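Local coordinates for fructose 1-phosphate kinase (Staphylococcus aureus, PDB 2JG5), which probably phosphorylates fructose 1-phosphate to fructose 1,6-bisphosphate with ATP, as a sugar kinase of the PfkB family in the LacC subfamily, at residues T111-L116 against S138-A143; D142-I147 against K164-S169; P175-P180 against A253-G258. All coordinates share one frame; numbering follows the deposited sequence.

Interaction 1 (T111-L116 against S138-A143)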
ATOM      1  N   THR A 111      14.079  19.936 -10.680  1.00 30.93           N
ATOM      2  CA  THR A 111      15.426  19.586 -10.249  1.00 31.09           C
ATOM      3  C   THR A 111      15.680  18.074 -10.285  1.00 31.10           C
ATOM      4  O   THR A 111      16.761  17.614 -10.702  1.00 31.35           O
ATOM      5  CB  THR A 111      15.666  20.172  -8.835  1.00 31.29           C
ATOM      6  OG1 THR A 111      15.991  21.561  -8.957  1.00 31.50           O
ATOM      7  CG2 THR A 111      16.779  19.453  -8.092  1.00 32.09           C
ATOM      8  N   GLN A 112      14.682  17.310  -9.838  1.00 30.67           N
ATOM      9  CA  GLN A 112      14.742  15.859  -9.873  1.00 29.92           C
ATOM     10  C   GLN A 112      14.712  15.314 -11.296  1.00 29.89           C
ATOM     11  O   GLN A 112      15.483  14.416 -11.631  1.00 29.79           O
ATOM     12  CB  GLN A 112      13.621  15.269  -9.029  1.00 29.96           C
ATOM     13  CG  GLN A 112      13.988  15.227  -7.555  1.00 29.38           C
ATOM     14  CD  GLN A 112      12.808  15.393  -6.625  1.00 29.08           C
ATOM     15  OE1 GLN A 112      11.645  15.368  -7.043  1.00 28.67           O
ATOM     16  NE2 GLN A 112      13.105  15.571  -5.338  1.00 29.51           N
ATOM     17  N   PHE A 113      13.831  15.858 -12.134  1.00 29.70           N
ATOM     18  CA  PHE A 113      13.829  15.494 -13.544  1.00 30.00           C
ATOM     19  C   PHE A 113      15.173  15.826 -14.210  1.00 29.98           C
ATOM     20  O   PHE A 113      15.668  15.055 -15.040  1.00 29.65           O
ATOM     21  CB  PHE A 113      12.670  16.155 -14.314  1.00 29.98           C
ATOM     22  CG  PHE A 113      12.624  15.747 -15.760  1.00 30.27           C
ATOM     23  CD1 PHE A 113      12.113  14.502 -16.127  1.00 29.29           C
ATOM     24  CD2 PHE A 113      13.143  16.581 -16.752  1.00 29.92           C
ATOM     25  CE1 PHE A 113      12.105  14.103 -17.451  1.00 28.94           C
ATOM     26  CE2 PHE A 113      13.129  16.187 -18.083  1.00 28.96           C
ATOM     27  CZ  PHE A 113      12.614  14.951 -18.431  1.00 29.45           C
ATOM     28  N   GLU A 114      15.747  16.971 -13.834  1.00 30.16           N
ATOM     29  CA  GLU A 114      17.081  17.391 -14.286  1.00 30.52           C
ATOM     30  C   GLU A 114      18.160  16.369 -13.920  1.00 30.23           C
ATOM     31  O   GLU A 114      19.027  16.066 -14.746  1.00 30.61           O
ATOM     32  CB  GLU A 114      17.429  18.774 -13.727  1.00 30.94           C
ATOM     33  CG  GLU A 114      16.724  19.907 -14.444  1.00 32.14           C
ATOM     34  CD  GLU A 114      16.523  21.167 -13.600  1.00 35.11           C
ATOM     35  OE1 GLU A 114      17.306  21.405 -12.643  1.00 35.33           O
ATOM     36  OE2 GLU A 114      15.578  21.940 -13.919  1.00 35.95           O
ATOM     37  N   GLN A 115      18.086  15.831 -12.701  1.00 29.60           N
ATOM     38  CA  GLN A 115      18.941  14.718 -12.268  1.00 29.60           C
ATOM     39  C   GLN A 115      18.864  13.492 -13.194  1.00 29.27           C
ATOM     40  O   GLN A 115      19.881  12.853 -13.459  1.00 28.84           O
ATOM     41  CB  GLN A 115      18.573  14.269 -10.853  1.00 29.71           C
ATOM     42  CG  GLN A 115      18.989  15.190  -9.736  1.00 29.99           C
ATOM     43  CD  GLN A 115      18.582  14.660  -8.371  1.00 30.31           C
ATOM     44  OE1 GLN A 115      18.886  13.512  -8.018  1.00 33.29           O
ATOM     45  NE2 GLN A 115      17.897  15.489  -7.593  1.00 30.55           N
ATOM     46  N   LEU A 116      17.655  13.164 -13.659  1.00 28.82           N
ATOM     47  CA  LEU A 116      17.455  12.054 -14.590  1.00 28.81           C
ATOM     48  C   LEU A 116      18.151  12.308 -15.916  1.00 28.80           C
ATOM     49  O   LEU A 116      18.850  11.433 -16.423  1.00 29.30           O
ATOM     50  CB  LEU A 116      15.961  11.786 -14.835  1.00 28.88           C
ATOM     51  CG  LEU A 116      15.617  10.818 -15.973  1.00 28.73           C
ATOM     52  CD1 LEU A 116      16.270   9.455 -15.719  1.00 29.42           C
ATOM     53  CD2 LEU A 116      14.105  10.666 -16.153  1.00 28.65           C
ATOM     54  N   SER A 138       3.625  16.040 -13.268  1.00 29.49           N
ATOM     55  CA  SER A 138       4.614  16.913 -12.632  1.00 29.16           C
ATOM     56  C   SER A 138       5.952  17.025 -13.381  1.00 29.33           C
ATOM     57  O   SER A 138       6.768  17.893 -13.058  1.00 29.79           O
ATOM     58  CB  SER A 138       4.848  16.500 -11.169  1.00 29.11           C
ATOM     59  OG  SER A 138       5.318  15.172 -11.083  1.00 27.24           O
ATOM     60  N   ILE A 139       6.178  16.168 -14.380  1.00 28.66           N
ATOM     61  CA  ILE A 139       7.370  16.300 -15.225  1.00 28.33           C
ATOM     62  C   ILE A 139       7.044  16.927 -16.597  1.00 28.29           C
ATOM     63  O   ILE A 139       5.877  17.002 -16.973  1.00 28.21           O
ATOM     64  CB  ILE A 139       8.187  14.963 -15.338  1.00 28.46           C
ATOM     65  CG1 ILE A 139       7.483  13.933 -16.230  1.00 27.75           C
ATOM     66  CG2 ILE A 139       8.505  14.415 -13.947  1.00 27.74           C
ATOM     67  CD1 ILE A 139       8.411  12.839 -16.738  1.00 27.91           C
ATOM     68  N   PRO A 140       8.070  17.398 -17.336  1.00 28.33           N
ATOM     69  CA  PRO A 140       7.819  18.104 -18.592  1.00 28.39           C
ATOM     70  C   PRO A 140       7.028  17.241 -19.553  1.00 28.62           C
ATOM     71  O   PRO A 140       7.372  16.079 -19.758  1.00 29.20           O
ATOM     72  CB  PRO A 140       9.221  18.332 -19.153  1.00 28.05           C
ATOM     73  CG  PRO A 140      10.098  18.320 -17.987  1.00 28.87           C
ATOM     74  CD  PRO A 140       9.514  17.296 -17.060  1.00 28.60           C
ATOM     75  N   SER A 141       5.965  17.778 -20.136  1.00 28.65           N
ATOM     76  CA  SER A 141       5.149  16.937 -21.014  1.00 29.03           C
ATOM     77  C   SER A 141       5.945  16.496 -22.249  1.00 28.97           C
ATOM     78  O   SER A 141       5.605  15.493 -22.883  1.00 29.06           O
ATOM     79  CB  SER A 141       3.802  17.586 -21.364  1.00 29.11           C
ATOM     80  OG  SER A 141       3.952  18.887 -21.908  1.00 30.41           O
ATOM     81  N   ASP A 142       7.021  17.230 -22.555  1.00 28.67           N
ATOM     82  CA  ASP A 142       7.944  16.859 -23.629  1.00 28.27           C
ATOM     83  C   ASP A 142       9.150  16.074 -23.099  1.00 28.17           C
ATOM     84  O   ASP A 142      10.222  16.107 -23.701  1.00 28.30           O
ATOM     85  CB  ASP A 142       8.394  18.091 -24.420  1.00 28.29           C
ATOM     86  CG  ASP A 142       9.429  18.959 -23.667  1.00 29.56           C
ATOM     87  OD1 ASP A 142      10.118  19.754 -24.352  1.00 29.75           O
ATOM     88  OD2 ASP A 142       9.557  18.863 -22.418  1.00 28.61           O
ATOM     89  N   ALA A 143       8.958  15.362 -21.983  1.00 27.87           N
ATOM     90  CA  ALA A 143      10.014  14.589 -21.327  1.00 27.85           C
ATOM     91  C   ALA A 143      10.682  13.555 -22.238  1.00 28.10           C
ATOM     92  O   ALA A 143      11.891  13.344 -22.146  1.00 28.36           O
ATOM     93  CB  ALA A 143       9.481  13.922 -20.090  1.00 27.99           C
TER
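Phe113, reaching out from helix 110-120, puts its ring against Pro140, Ile139 and Ala143, where the loop after strand 128-132 of the parallel sheet leads into helix 143-154 of this ribokinase-like alpha/beta fold. The main interaction is a CH-pi contact: Pro140 CD stands 3.7 Å from the centroid of the Phe113 ring and only 11° off the ring normal, so it lies over the middle of one face. Pro140 CG lies over the CD2-CE2 side of that face, 3.7 Å from Phe113 CE2, and the proline therefore presents its CD-CG edge to the ring. The two side chains arrive from opposite directions.

The remaining contacts are plain van der Waals ones. Ala143 CB meets the far end of the ring obliquely, 3.7 Å from Phe113 CZ. Ile139 crosses Phe113 at about a right angle, bringing its CD1 to 4.0 Å from Phe113 CE1, while its CB lies 4.0 Å from Phe113 CD1. With CG anti to the backbone N (chi1 -178°), the Phe113 ring is carried off the helix toward the loop, where all three partners can reach it.

Within the loop a hydrogen bond closes a turn: Pro140 to Ala143 form a type I beta turn, with Ala143 N 2.8 Å from Pro140 O, which sets Pro140 and Ala143 against the same ring. Ser138 OG bonds to Ile108 N, tying the loop to the residues before helix 110-120. Phe58 and Gln146 also touch Phe113.

No hydrogen bond or salt bridge joins the two segments, and three of the four touching residues are buried. The contact therefore depends on shape and probably on the CD hydrogens of Pro140, slightly polarised by the adjoining nitrogen, a chemistry consistent with an apolar seam between helix and loop.

Interaction 2 (D142-I147 against K164-S169)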
ATOM      1  N   ASP A 142       7.021  17.230 -22.555  1.00 28.67           N
ATOM      2  CA  ASP A 142       7.944  16.859 -23.629  1.00 28.27           C
ATOM      3  C   ASP A 142       9.150  16.074 -23.099  1.00 28.17           C
ATOM      4  O   ASP A 142      10.222  16.107 -23.701  1.00 28.30           O
ATOM      5  CB  ASP A 142       8.394  18.091 -24.420  1.00 28.29           C
ATOM      6  CG  ASP A 142       9.429  18.959 -23.667  1.00 29.56           C
ATOM      7  OD1 ASP A 142      10.118  19.754 -24.352  1.00 29.75           O
ATOM      8  OD2 ASP A 142       9.557  18.863 -22.418  1.00 28.61           O
ATOM      9  N   ALA A 143       8.958  15.362 -21.983  1.00 27.87           N
ATOM     10  CA  ALA A 143      10.014  14.589 -21.327  1.00 27.85           C
ATOM     11  C   ALA A 143      10.682  13.555 -22.238  1.00 28.10           C
ATOM     12  O   ALA A 143      11.891  13.344 -22.146  1.00 28.36           O
ATOM     13  CB  ALA A 143       9.481  13.922 -20.090  1.00 27.99           C
ATOM     14  N   TYR A 144       9.903  12.919 -23.114  1.00 28.08           N
ATOM     15  CA  TYR A 144      10.458  11.962 -24.080  1.00 27.99           C
ATOM     16  C   TYR A 144      11.482  12.637 -24.983  1.00 27.69           C
ATOM     17  O   TYR A 144      12.588  12.114 -25.181  1.00 28.11           O
ATOM     18  CB  TYR A 144       9.352  11.279 -24.905  1.00 27.81           C
ATOM     19  CG  TYR A 144       8.842  10.013 -24.259  1.00 28.28           C
ATOM     20  CD1 TYR A 144       9.388   8.772 -24.595  1.00 29.32           C
ATOM     21  CD2 TYR A 144       7.831  10.048 -23.292  1.00 28.13           C
ATOM     22  CE1 TYR A 144       8.939   7.598 -23.995  1.00 27.81           C
ATOM     23  CE2 TYR A 144       7.381   8.883 -22.685  1.00 27.74           C
ATOM     24  CZ  TYR A 144       7.952   7.663 -23.041  1.00 28.10           C
ATOM     25  OH  TYR A 144       7.523   6.499 -22.455  1.00 29.81           O
ATOM     26  N   ALA A 145      11.116  13.808 -25.498  1.00 26.99           N
ATOM     27  CA  ALA A 145      11.959  14.567 -26.402  1.00 26.67           C
ATOM     28  C   ALA A 145      13.225  15.074 -25.724  1.00 26.47           C
ATOM     29  O   ALA A 145      14.275  15.147 -26.352  1.00 26.71           O
ATOM     30  CB  ALA A 145      11.177  15.747 -26.986  1.00 26.64           C
ATOM     31  N   GLN A 146      13.103  15.453 -24.458  1.00 26.28           N
ATOM     32  CA  GLN A 146      14.225  15.971 -23.675  1.00 26.44           C
ATOM     33  C   GLN A 146      15.268  14.880 -23.430  1.00 26.85           C
ATOM     34  O   GLN A 146      16.470  15.147 -23.381  1.00 26.80           O
ATOM     35  CB  GLN A 146      13.741  16.558 -22.345  1.00 26.07           C
ATOM     36  CG  GLN A 146      12.844  17.808 -22.470  1.00 25.96           C
ATOM     37  CD  GLN A 146      12.791  18.621 -21.171  1.00 25.79           C
ATOM     38  OE1 GLN A 146      13.685  18.518 -20.327  1.00 23.87           O
ATOM     39  NE2 GLN A 146      11.744  19.426 -21.009  1.00 23.94           N
ATOM     40  N   ILE A 147      14.795  13.644 -23.296  1.00 27.44           N
ATOM     41  CA  ILE A 147      15.677  12.495 -23.206  1.00 27.91           C
ATOM     42  C   ILE A 147      16.250  12.218 -24.604  1.00 28.59           C
ATOM     43  O   ILE A 147      17.477  12.164 -24.782  1.00 28.63           O
ATOM     44  CB  ILE A 147      14.936  11.274 -22.579  1.00 28.13           C
ATOM     45  CG1 ILE A 147      14.842  11.450 -21.058  1.00 27.61           C
ATOM     46  CG2 ILE A 147      15.625   9.950 -22.936  1.00 27.60           C
ATOM     47  CD1 ILE A 147      13.655  10.741 -20.412  1.00 29.42           C
ATOM     48  N   LYS A 164       0.964   7.542 -28.884  1.00 38.89           N
ATOM     49  CA  LYS A 164       1.279   7.988 -30.250  1.00 39.58           C
ATOM     50  C   LYS A 164       2.040   9.318 -30.352  1.00 39.69           C
ATOM     51  O   LYS A 164       3.086   9.368 -31.010  1.00 39.81           O
ATOM     52  CB  LYS A 164       0.035   7.983 -31.159  1.00 39.59           C
ATOM     53  CG  LYS A 164      -1.091   8.935 -30.752  1.00 40.33           C
ATOM     54  CD  LYS A 164      -2.355   8.736 -31.601  1.00 40.42           C
ATOM     55  CE  LYS A 164      -3.360   7.781 -30.940  1.00 41.73           C
ATOM     56  NZ  LYS A 164      -4.029   8.383 -29.744  1.00 41.53           N
ATOM     57  N   GLU A 165       1.545  10.370 -29.695  1.00 39.55           N
ATOM     58  CA  GLU A 165       2.159  11.699 -29.833  1.00 39.71           C
ATOM     59  C   GLU A 165       3.585  11.744 -29.272  1.00 39.05           C
ATOM     60  O   GLU A 165       4.461  12.421 -29.834  1.00 38.93           O
ATOM     61  CB  GLU A 165       1.260  12.853 -29.293  1.00 39.56           C
ATOM     62  CG  GLU A 165       1.075  12.962 -27.756  1.00 40.45           C
ATOM     63  CD  GLU A 165       0.611  14.366 -27.268  1.00 40.99           C
ATOM     64  OE1 GLU A 165       0.266  15.247 -28.102  1.00 42.02           O
ATOM     65  OE2 GLU A 165       0.595  14.587 -26.031  1.00 42.18           O
ATOM     66  N   LEU A 166       3.814  11.001 -28.192  1.00 38.51           N
ATOM     67  CA  LEU A 166       5.125  10.945 -27.546  1.00 38.37           C
ATOM     68  C   LEU A 166       6.132  10.145 -28.360  1.00 38.39           C
ATOM     69  O   LEU A 166       7.317  10.508 -28.420  1.00 38.34           O
ATOM     70  CB  LEU A 166       5.021  10.386 -26.123  1.00 38.18           C
ATOM     71  CG  LEU A 166       3.991  11.032 -25.190  1.00 37.57           C
ATOM     72  CD1 LEU A 166       3.996  10.328 -23.841  1.00 37.05           C
ATOM     73  CD2 LEU A 166       4.225  12.527 -25.030  1.00 36.97           C
ATOM     74  N   ALA A 167       5.655   9.062 -28.974  1.00 38.40           N
ATOM     75  CA  ALA A 167       6.433   8.296 -29.939  1.00 38.50           C
ATOM     76  C   ALA A 167       6.759   9.180 -31.137  1.00 38.64           C
ATOM     77  O   ALA A 167       7.901   9.199 -31.608  1.00 38.43           O
ATOM     78  CB  ALA A 167       5.677   7.060 -30.381  1.00 38.42           C
ATOM     79  N   GLU A 168       5.754   9.920 -31.610  1.00 38.40           N
ATOM     80  CA  GLU A 168       5.921  10.850 -32.729  1.00 38.19           C
ATOM     81  C   GLU A 168       6.977  11.920 -32.459  1.00 37.45           C
ATOM     82  O   GLU A 168       7.697  12.310 -33.370  1.00 37.14           O
ATOM     83  CB  GLU A 168       4.586  11.506 -33.108  1.00 38.28           C
ATOM     84  CG  GLU A 168       3.649  10.610 -33.918  1.00 39.17           C
ATOM     85  CD  GLU A 168       2.398  11.334 -34.400  1.00 39.36           C
ATOM     86  OE1 GLU A 168       1.576  11.757 -33.553  1.00 41.08           O
ATOM     87  OE2 GLU A 168       2.237  11.474 -35.633  1.00 40.51           O
ATOM     88  N   SER A 169       7.082  12.366 -31.204  1.00 36.78           N
ATOM     89  CA  SER A 169       7.981  13.469 -30.838  1.00 36.24           C
ATOM     90  C   SER A 169       9.468  13.110 -30.774  1.00 35.77           C
ATOM     91  O   SER A 169      10.328  13.998 -30.787  1.00 35.49           O
ATOM     92  CB  SER A 169       7.556  14.093 -29.506  1.00 36.23           C
ATOM     93  OG  SER A 169       7.806  13.213 -28.419  1.00 36.69           O
TER
HETATM   94  O   HOH W   1       8.292  14.367 -26.160  1.00 24.08           O
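Tyr144 and Leu166 meet between two helices of the ribokinase-like alpha/beta fold, 143-154 and 164-170, joined in the chain through strand 157-161 of the parallel sheet. The short helical segments run nearly in the same sense, 22° apart in direction, with axes 8.9 Å apart at closest approach.

The two main side chains cross at about a right angle. Leu166 offers its CD1 branch obliquely to the CD2-CE2 side of the tyrosine ring, 3.9 Å from Tyr144 CE2, and its CB lies 4.0 Å from Tyr144 CD2. At its far end, Tyr144 OH hydrogen-bonds to Gly133 O, so the phenol is held both along its flank and at its hydroxyl. Val131 and Ala162 also touch Tyr144.

Toward the C-terminal end of 164-169 the helix backbones come as close, but the small Ser169 side chain makes only a loose contact, its OG 4.3 Å from Tyr144 CB. Here the polar link is indirect. A water accepts the backbone N-H of Ala145 and donates to Ser169 OG, bridging the first turn of one helix to the other.

The serine hydroxyl is turned back on its own helix by chi1 of 70°; Ser169 OG gives its proton to Leu166 O at 2.7 Å, tilted 31° from the carbonyl plane, and accepts from the water, whose oxygen is 2.6 Å from Ser169 OG.

Interaction 3 (P175-P180 against A253-G258)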
ATOM      1  N   PRO A 175      15.195   7.409 -33.122  1.00 32.27           N
ATOM      2  CA  PRO A 175      15.222   6.318 -32.162  1.00 31.92           C
ATOM      3  C   PRO A 175      15.515   5.012 -32.892  1.00 31.93           C
ATOM      4  O   PRO A 175      15.246   4.909 -34.084  1.00 32.00           O
ATOM      5  CB  PRO A 175      13.794   6.314 -31.603  1.00 31.97           C
ATOM      6  CG  PRO A 175      12.969   6.974 -32.654  1.00 31.56           C
ATOM      7  CD  PRO A 175      13.853   8.011 -33.236  1.00 32.09           C
ATOM      8  N   LEU A 176      16.063   4.029 -32.186  1.00 32.10           N
ATOM      9  CA  LEU A 176      16.414   2.749 -32.789  1.00 32.17           C
ATOM     10  C   LEU A 176      15.174   2.030 -33.299  1.00 32.15           C
ATOM     11  O   LEU A 176      15.167   1.513 -34.402  1.00 32.71           O
ATOM     12  CB  LEU A 176      17.160   1.880 -31.788  1.00 32.08           C
ATOM     13  CG  LEU A 176      17.503   0.475 -32.265  1.00 32.55           C
ATOM     14  CD1 LEU A 176      18.642   0.529 -33.277  1.00 32.65           C
ATOM     15  CD2 LEU A 176      17.852  -0.404 -31.068  1.00 33.13           C
ATOM     16  N   PHE A 177      14.150   1.970 -32.457  1.00 32.35           N
ATOM     17  CA  PHE A 177      12.786   1.677 -32.884  1.00 31.94           C
ATOM     18  C   PHE A 177      11.756   2.309 -31.951  1.00 31.81           C
ATOM     19  O   PHE A 177      12.045   2.609 -30.791  1.00 30.98           O
ATOM     20  CB  PHE A 177      12.527   0.167 -33.057  1.00 32.03           C
ATOM     21  CG  PHE A 177      12.517  -0.618 -31.772  1.00 31.95           C
ATOM     22  CD1 PHE A 177      11.327  -0.846 -31.091  1.00 32.13           C
ATOM     23  CD2 PHE A 177      13.694  -1.173 -31.270  1.00 31.77           C
ATOM     24  CE1 PHE A 177      11.310  -1.590 -29.910  1.00 32.94           C
ATOM     25  CE2 PHE A 177      13.693  -1.921 -30.094  1.00 32.36           C
ATOM     26  CZ  PHE A 177      12.494  -2.133 -29.409  1.00 32.82           C
ATOM     27  N   ILE A 178      10.564   2.532 -32.503  1.00 32.03           N
ATOM     28  CA  ILE A 178       9.352   2.804 -31.731  1.00 31.86           C
ATOM     29  C   ILE A 178       8.362   1.634 -31.911  1.00 31.92           C
ATOM     30  O   ILE A 178       8.538   0.803 -32.804  1.00 31.64           O
ATOM     31  CB  ILE A 178       8.712   4.136 -32.139  1.00 31.66           C
ATOM     32  CG1 ILE A 178       8.562   4.203 -33.670  1.00 31.56           C
ATOM     33  CG2 ILE A 178       9.547   5.290 -31.583  1.00 32.19           C
ATOM     34  CD1 ILE A 178       7.642   5.291 -34.166  1.00 32.70           C
ATOM     35  N   LYS A 179       7.328   1.568 -31.071  1.00 31.92           N
ATOM     36  CA  LYS A 179       6.414   0.419 -31.105  1.00 32.12           C
ATOM     37  C   LYS A 179       4.912   0.762 -31.072  1.00 32.02           C
ATOM     38  O   LYS A 179       4.215   0.408 -30.123  1.00 31.94           O
ATOM     39  CB  LYS A 179       6.776  -0.592 -29.997  1.00 31.96           C
ATOM     40  CG  LYS A 179       6.230  -1.994 -30.249  1.00 32.18           C
ATOM     41  CD  LYS A 179       6.368  -2.930 -29.064  1.00 32.77           C
ATOM     42  CE  LYS A 179       5.411  -2.559 -27.950  1.00 34.62           C
ATOM     43  NZ  LYS A 179       3.986  -2.765 -28.355  1.00 35.75           N
ATOM     44  N   PRO A 180       4.395   1.427 -32.118  1.00 32.32           N
ATOM     45  CA  PRO A 180       2.966   1.720 -32.075  1.00 32.56           C
ATOM     46  C   PRO A 180       2.105   0.490 -32.381  1.00 32.54           C
ATOM     47  O   PRO A 180       2.605  -0.527 -32.864  1.00 31.98           O
ATOM     48  CB  PRO A 180       2.796   2.762 -33.178  1.00 32.64           C
ATOM     49  CG  PRO A 180       3.842   2.392 -34.185  1.00 32.44           C
ATOM     50  CD  PRO A 180       5.021   1.928 -33.359  1.00 32.78           C
ATOM     51  N   ALA A 253      11.469  -5.806 -24.699  1.00 28.65           N
ATOM     52  CA  ALA A 253      12.614  -6.491 -24.069  1.00 28.65           C
ATOM     53  C   ALA A 253      13.208  -7.608 -24.943  1.00 28.45           C
ATOM     54  O   ALA A 253      14.412  -7.768 -25.002  1.00 28.47           O
ATOM     55  CB  ALA A 253      12.228  -7.041 -22.679  1.00 27.91           C
ATOM     56  N   GLY A 254      12.356  -8.382 -25.603  1.00 28.81           N
ATOM     57  CA  GLY A 254      12.815  -9.429 -26.521  1.00 29.24           C
ATOM     58  C   GLY A 254      13.666  -8.881 -27.650  1.00 29.36           C
ATOM     59  O   GLY A 254      14.717  -9.444 -27.984  1.00 29.46           O
ATOM     60  N   MET A 255      13.217  -7.766 -28.227  1.00 29.56           N
ATOM     61  CA  MET A 255      13.897  -7.151 -29.366  1.00 29.58           C
ATOM     62  C   MET A 255      15.243  -6.574 -28.956  1.00 29.55           C
ATOM     63  O   MET A 255      16.252  -6.803 -29.629  1.00 29.23           O
ATOM     64  CB  MET A 255      13.021  -6.064 -29.998  1.00 29.47           C
ATOM     65  CG  MET A 255      13.593  -5.501 -31.300  1.00 29.95           C
ATOM     66  SD  MET A 255      13.432  -6.650 -32.698  1.00 29.73           S
ATOM     67  CE  MET A 255      14.418  -5.787 -33.924  1.00 28.55           C
ATOM     68  N   VAL A 256      15.252  -5.828 -27.849  1.00 29.59           N
ATOM     69  CA  VAL A 256      16.489  -5.261 -27.328  1.00 29.68           C
ATOM     70  C   VAL A 256      17.487  -6.363 -26.966  1.00 29.80           C
ATOM     71  O   VAL A 256      18.644  -6.288 -27.372  1.00 29.70           O
ATOM     72  CB  VAL A 256      16.244  -4.319 -26.129  1.00 29.82           C
ATOM     73  CG1 VAL A 256      17.558  -3.799 -25.599  1.00 28.95           C
ATOM     74  CG2 VAL A 256      15.341  -3.150 -26.541  1.00 30.21           C
ATOM     75  N   ALA A 257      17.032  -7.397 -26.247  1.00 30.03           N
ATOM     76  CA  ALA A 257      17.919  -8.495 -25.840  1.00 30.47           C
ATOM     77  C   ALA A 257      18.564  -9.173 -27.047  1.00 30.87           C
ATOM     78  O   ALA A 257      19.756  -9.487 -27.011  1.00 30.76           O
ATOM     79  CB  ALA A 257      17.200  -9.506 -25.005  1.00 30.14           C
ATOM     80  N   GLY A 258      17.768  -9.386 -28.099  1.00 31.22           N
ATOM     81  CA  GLY A 258      18.243  -9.960 -29.363  1.00 31.87           C
ATOM     82  C   GLY A 258      19.382  -9.158 -29.977  1.00 32.16           C
ATOM     83  O   GLY A 258      20.453  -9.705 -30.231  1.00 32.12           O
TER
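Phe177 meets Met255 and Val256 of helix 247-260 with the CE2-CZ side of its ring. Met255 CG lies 3.8 Å from Phe177 CE2, and Met255 CB lies 4.0 Å from Phe177 CZ. Thus the methionine is felt through its methylene groups, which approach the ring obliquely. Val256 comes from another direction: its CG2 methyl sits at the ring edge, near the ring plane, 4.1 Å from Phe177 CE2. Its side chain crosses that of Phe177 at about a right angle, whereas Phe177 and Met255 run alongside each other, pointing opposite ways.

Torsions explain these approaches. Phe177 holds CG between its backbone N and carbonyl carbon (chi1 69°), sending the ring away from the strand toward the helix. Met255 leaves its helix with CG anti to the backbone N, then bends at chi2 (74°), which turns the remainder of the chain aside and leaves CB and CG facing the phenylalanine. Successive positions of the helix, 255 and 256, thereby meet the CE2-CZ side of the ring from two directions roughly at right angles. All three side chains are buried, and no hydrogen bond crosses the contact.

Farther out, Val159 and Ser213 touch Phe177. The short, weakly bonded strand 177-178 lies between strand 157-161 and the 212-217 region, bonded through Phe177 to Val160 and Ile178 to Ile215. Helix 247-260 packs on this strand through Met255 and Val256 and also touches helix 38-48 through Ala253 and helix 265-280 through Met255.

How the interactions relate
Interactions 1 and 2 are neighbours that share Asp142 and Ala143: helix 143-154 meets helix 110-120 through the preceding loop and its first residue, Ala143, and helix 164-170 through its first turn. Gln146 belongs to interaction 2 yet packs on Phe113 and Pro140 of interaction 1. The centre of interaction 3 lies nearer the middle of the chain, about 9 Å from its centre, against 19 and 15 Å for the centres of interactions 1 and 2; it touches interaction 2 through Ala167 and Ile178. All three centre on an aromatic ring, but interactions 1 and 3 are buried and apolar, whereas partly buried interaction 2 adds a water bridge.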